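Local coordinates for diacylglycerol kinase (Bacillus anthracis, PDB 3S40), which probably phosphorylates diacylglycerol at the expense of ATP to give phosphatidic acid, at residues G233-A236 / F237-I241; E205-G209 / I210-I214. All blocks are in the same frame, centred on the assembly; numbering follows the deposited sequence.

Interaction 1: G233-A236 / F237-I241; sequences GIQA and FKDYI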
loop_
_atom_site.group_PDB
_atom_site.type_symbol
_atom_site.label_atom_id
_atom_site.label_comp_id
_atom_site.label_asym_id
_atom_site.label_seq_id
_atom_site.Cartn_x
_atom_site.Cartn_y
_atom_site.Cartn_z
ATOM N N GLY A 233 18.369 11.793 -15.310
ATOM C CA GLY A 233 18.692 10.801 -14.305
ATOM C C GLY A 233 18.178 9.410 -14.620
ATOM O O GLY A 233 18.153 8.544 -13.747
ATOM N N ILE A 234 17.772 9.192 -15.866
ATOM C CA ILE A 234 17.236 7.894 -16.274
ATOM C C ILE A 234 18.197 6.741 -15.992
ATOM O O ILE A 234 17.805 5.726 -15.415
ATOM C CB ILE A 234 16.824 7.892 -17.754
ATOM C CG1 ILE A 234 15.533 8.695 -17.928
ATOM C CG2 ILE A 234 16.632 6.464 -18.253
ATOM C CD1 ILE A 234 15.219 9.039 -19.366
ATOM N N GLN A 235 19.451 6.907 -16.395
ATOM C CA GLN A 235 20.478 5.899 -16.159
ATOM C C GLN A 235 20.601 5.559 -14.673
ATOM O O GLN A 235 20.475 4.397 -14.276
ATOM C CB GLN A 235 21.823 6.389 -16.697
ATOM C CG GLN A 235 23.026 5.676 -16.110
ATOM C CD GLN A 235 24.180 6.625 -15.836
ATOM O OE1 GLN A 235 24.311 7.668 -16.481
ATOM N NE2 GLN A 235 25.016 6.272 -14.867
ATOM N N ALA A 236 20.845 6.583 -13.860
ATOM C CA ALA A 236 20.999 6.416 -12.421
ATOM C C ALA A 236 19.785 5.715 -11.828
ATOM O O ALA A 236 19.905 4.841 -10.970
ATOM C CB ALA A 236 21.202 7.768 -11.757
ATOM N N PHE A 237 18.610 6.114 -12.290
ATOM C CA PHE A 237 17.375 5.552 -11.779
ATOM C C PHE A 237 17.257 4.068 -12.104
ATOM O O PHE A 237 16.734 3.286 -11.305
ATOM C CB PHE A 237 16.186 6.305 -12.353
ATOM C CG PHE A 237 14.877 5.644 -12.086
ATOM C CD1 PHE A 237 14.436 5.456 -10.792
ATOM C CD2 PHE A 237 14.085 5.212 -13.130
ATOM C CE1 PHE A 237 13.225 4.846 -10.547
ATOM C CE2 PHE A 237 12.878 4.609 -12.889
ATOM C CZ PHE A 237 12.447 4.425 -11.594
ATOM N N LYS A 238 17.740 3.686 -13.282
ATOM C CA LYS A 238 17.745 2.284 -13.670
ATOM C C LYS A 238 18.539 1.477 -12.649
ATOM O O LYS A 238 18.198 0.329 -12.345
ATOM C CB LYS A 238 18.321 2.117 -15.079
ATOM C CG LYS A 238 17.342 2.494 -16.186
ATOM C CD LYS A 238 18.032 3.189 -17.353
ATOM C CE LYS A 238 18.965 2.257 -18.107
ATOM N NZ LYS A 238 19.684 2.972 -19.203
ATOM N N ASP A 239 19.580 2.098 -12.102
ATOM C CA ASP A 239 20.429 1.449 -11.109
ATOM C C ASP A 239 19.738 1.216 -9.763
ATOM O O ASP A 239 19.930 0.173 -9.139
ATOM C CB ASP A 239 21.728 2.234 -10.918
ATOM C CG ASP A 239 22.741 1.949 -12.009
ATOM O OD1 ASP A 239 22.747 0.807 -12.522
ATOM O OD2 ASP A 239 23.527 2.859 -12.352
ATOM N N TYR A 240 18.942 2.187 -9.323
ATOM C CA TYR A 240 18.173 2.056 -8.082
ATOM C C TYR A 240 17.233 0.841 -8.070
ATOM O O TYR A 240 16.983 0.262 -7.010
ATOM C CB TYR A 240 17.333 3.308 -7.844
ATOM C CG TYR A 240 18.063 4.485 -7.256
ATOM C CD1 TYR A 240 19.304 4.877 -7.740
ATOM C CD2 TYR A 240 17.493 5.225 -6.226
ATOM C CE1 TYR A 240 19.967 5.970 -7.196
ATOM C CE2 TYR A 240 18.141 6.311 -5.681
ATOM C CZ TYR A 240 19.376 6.682 -6.167
ATOM O OH TYR A 240 20.015 7.769 -5.617
ATOM N N ILE A 241 16.701 0.472 -9.234
ATOM C CA ILE A 241 15.662 -0.562 -9.307
ATOM C C ILE A 241 16.160 -1.948 -8.899
ATOM O O ILE A 241 17.183 -2.424 -9.396
ATOM C CB ILE A 241 15.020 -0.627 -10.703
ATOM C CG1 ILE A 241 14.343 0.708 -11.029
ATOM C CG2 ILE A 241 14.019 -1.789 -10.785
ATOM C CD1 ILE A 241 13.895 0.823 -12.463
#
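Phe237 opens the second half of this short helix by donating its N-H to Gly233 O, 2.9 Å from Phe237 N. Gly233, the N-cap residue, is thereby tied into the first helical turn. The benzyl CG of Phe237 is anti to its own backbone N (chi1 169°), a torsion that carries the ring away from residues 233-236; there it touches Phe227 and Val229 of strand 224-230 and Ile172 of a loop. Next, Lys238 N bonds Ile234 O at 3.0 Å. The lysine chain bends at chi2 and chi3, so that its aliphatic part folds back over the preceding turn: Lys238 CD comes to 3.7 Å from Ile234 CG2, the two side chains crossing obliquely. Asp239 N reaches Gln235 O at 3.3 Å, and a weak second bond leads from the same N-H to Ala236 O, bent to 125° at the hydrogen. Tyr240 N also bonds Ala236 O, at 3.3 Å, while Tyr240 CD1 lies the same 3.3 Å from that oxygen, approached obliquely by the ring. The phenol OH accepts from Ser249 N and, weakly, from Asn250 N, which restrains the far end of the side chain. At Ile241 helical geometry ends; its CG1 sits 4.2 Å above one face of the Phe237 ring, offset toward the rim. The chemistry is that of a brief amphipathic helix: four successive i to i+4 bonds engage the carbonyls of 233 to 236, whereas Ile241 N makes weak bonds to Phe237 O and Lys238 O. Ala236, Phe237 and Tyr240 are buried, and Gln235, Lys238 and Asp239 are exposed, with lysine methylenes providing the one apolar side-chain contact between the two halves.

Interaction 2: E205-G209 / I210-I214; sequences EYLGG and IPSFI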
loop_
_atom_site.group_PDB
_atom_site.type_symbol
_atom_site.label_atom_id
_atom_site.label_comp_id
_atom_site.label_asym_id
_atom_site.label_seq_id
_atom_site.Cartn_x
_atom_site.Cartn_y
_atom_site.Cartn_z
ATOM N N GLU A 205 6.658 0.221 1.300
ATOM C CA GLU A 205 8.078 -0.104 1.270
ATOM C C GLU A 205 8.399 -1.096 0.152
ATOM O O GLU A 205 9.543 -1.469 -0.043
ATOM C CB GLU A 205 8.510 -0.574 2.675
ATOM C CG GLU A 205 8.065 0.458 3.752
ATOM C CD GLU A 205 8.357 0.052 5.205
ATOM O OE1 GLU A 205 7.717 0.608 6.133
ATOM O OE2 GLU A 205 9.218 -0.818 5.425
ATOM N N TYR A 206 7.370 -1.484 -0.606
ATOM C CA TYR A 206 7.532 -2.413 -1.710
ATOM C C TYR A 206 6.729 -1.933 -2.900
ATOM O O TYR A 206 5.668 -1.345 -2.739
ATOM C CB TYR A 206 7.051 -3.819 -1.317
ATOM C CG TYR A 206 8.055 -4.565 -0.497
ATOM C CD1 TYR A 206 8.863 -5.534 -1.075
ATOM C CD2 TYR A 206 8.229 -4.274 0.849
ATOM C CE1 TYR A 206 9.799 -6.215 -0.331
ATOM C CE2 TYR A 206 9.158 -4.957 1.597
ATOM C CZ TYR A 206 9.948 -5.918 1.007
ATOM O OH TYR A 206 10.884 -6.599 1.764
ATOM N N LEU A 207 7.228 -2.211 -4.095
ATOM C CA LEU A 207 6.537 -1.829 -5.321
ATOM C C LEU A 207 6.811 -2.873 -6.375
ATOM O O LEU A 207 7.973 -3.124 -6.710
ATOM C CB LEU A 207 7.064 -0.483 -5.815
ATOM C CG LEU A 207 6.284 0.766 -5.429
ATOM C CD1 LEU A 207 7.224 1.884 -4.988
ATOM C CD2 LEU A 207 5.418 1.192 -6.612
ATOM N N GLY A 208 5.749 -3.475 -6.905
ATOM C CA GLY A 208 5.878 -4.496 -7.930
ATOM C C GLY A 208 6.505 -5.767 -7.404
ATOM O O GLY A 208 7.295 -6.413 -8.090
ATOM N N GLY A 209 6.162 -6.126 -6.173
ATOM C CA GLY A 209 6.656 -7.355 -5.579
ATOM C C GLY A 209 8.063 -7.261 -5.006
ATOM O O GLY A 209 8.532 -8.202 -4.354
ATOM N N ILE A 210 8.741 -6.134 -5.237
ATOM C CA ILE A 210 10.110 -5.958 -4.738
ATOM C C ILE A 210 10.286 -4.679 -3.928
ATOM O O ILE A 210 9.465 -3.764 -3.993
ATOM C CB ILE A 210 11.143 -5.937 -5.889
ATOM C CG1 ILE A 210 10.925 -4.690 -6.755
ATOM C CG2 ILE A 210 11.076 -7.247 -6.688
ATOM C CD1 ILE A 210 11.857 -4.568 -7.941
ATOM N N PRO A 211 11.386 -4.601 -3.169
ATOM C CA PRO A 211 11.594 -3.410 -2.350
ATOM C C PRO A 211 11.473 -2.145 -3.202
ATOM O O PRO A 211 11.933 -2.110 -4.340
ATOM C CB PRO A 211 13.021 -3.592 -1.827
ATOM C CG PRO A 211 13.214 -5.098 -1.818
ATOM C CD PRO A 211 12.487 -5.572 -3.041
ATOM N N SER A 212 10.817 -1.134 -2.647
ATOM C CA SER A 212 10.657 0.147 -3.308
ATOM C C SER A 212 12.012 0.710 -3.712
ATOM O O SER A 212 12.974 0.649 -2.940
ATOM C CB SER A 212 9.962 1.127 -2.357
ATOM O OG SER A 212 10.036 2.455 -2.836
ATOM N N PHE A 213 12.081 1.282 -4.913
ATOM C CA PHE A 213 13.295 1.968 -5.352
ATOM C C PHE A 213 13.502 3.333 -4.673
ATOM O O PHE A 213 14.542 3.971 -4.855
ATOM C CB PHE A 213 13.299 2.112 -6.879
ATOM C CG PHE A 213 12.063 2.779 -7.439
ATOM C CD1 PHE A 213 11.859 4.142 -7.260
ATOM C CD2 PHE A 213 11.126 2.047 -8.156
ATOM C CE1 PHE A 213 10.748 4.772 -7.778
ATOM C CE2 PHE A 213 9.993 2.667 -8.683
ATOM C CZ PHE A 213 9.803 4.034 -8.496
ATOM N N ILE A 214 12.522 3.786 -3.893
ATOM C CA ILE A 214 12.682 5.010 -3.095
ATOM C C ILE A 214 13.407 4.684 -1.788
ATOM O O ILE A 214 12.914 3.897 -0.974
ATOM C CB ILE A 214 11.318 5.671 -2.786
ATOM C CG1 ILE A 214 10.532 5.912 -4.076
ATOM C CG2 ILE A 214 11.484 6.995 -1.993
ATOM C CD1 ILE A 214 9.134 6.521 -3.847
#
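Pro211 CA lies over one face of the Tyr206 ring across a tight hairpin, 4.1 Å from the ring centroid and 28° off its normal, a CH-pi contact. With CG beside the backbone N (chi1 -79°), the ring lies against the Ile210-Pro211 peptide, Tyr206 CD1 being 3.4 Å from Pro211 N. Tyr206 CE1 also touches Pro211 CD, 3.9 Å away, an apolar contact. Leu207 CD1 packs 3.6 Å from Ser212 OG, a van der Waals contact of a methyl with the hydroxyl.

Backbone bonds close the hairpin. Leu207 N donates to Ile210 O at 2.7 Å, nearly straight at 167°; the return bond from Ile210 N to Leu207 O, 3.4 Å, is weak. Gly208 and Gly209, both with positive phi, are the central residues of a type I' turn from Leu207 to Ile210. Ser212 N gives Glu205 O a 2.9 Å bond that is straight at the hydrogen. Ser212 OG in turn accepts from Ile214 N at 3.0 Å, an ST turn.

Helix 102-106 flanks the hairpin: Asp102 accepts from Gly208 N and Gly209 N, and Tyr206 packs on Arg105 and Thr106. Leu207, Phe213 and Ile214 rest on Met200 of strand 198-202, with Ile214 also against strand 224-230.

Along the chain interaction 2 (205-214) comes first and interaction 1 (233-241) follows, with strand 224-230 between them; their centres are about 14 Å apart. Both belong to the C-terminal NAD kinase-like beta-sandwich domain, on the same side of the chain's centre. They touch directly: the rings of Phe237 and Phe213 meet edge-to-face, Phe237 CE1 3.6 Å from Phe213 CD1, and Tyr240 CD2 packs 3.5 Å from Phe213 O. Strand 224-230, part of a six-stranded antiparallel sheet, is shared. Helix 234-240 and the residues following the hairpin, Phe213 and Ile214, thus pack on the same sheet and on each other, while the hairpin itself reaches helix 102-106 of the diacylglycerol kinase catalytic domain.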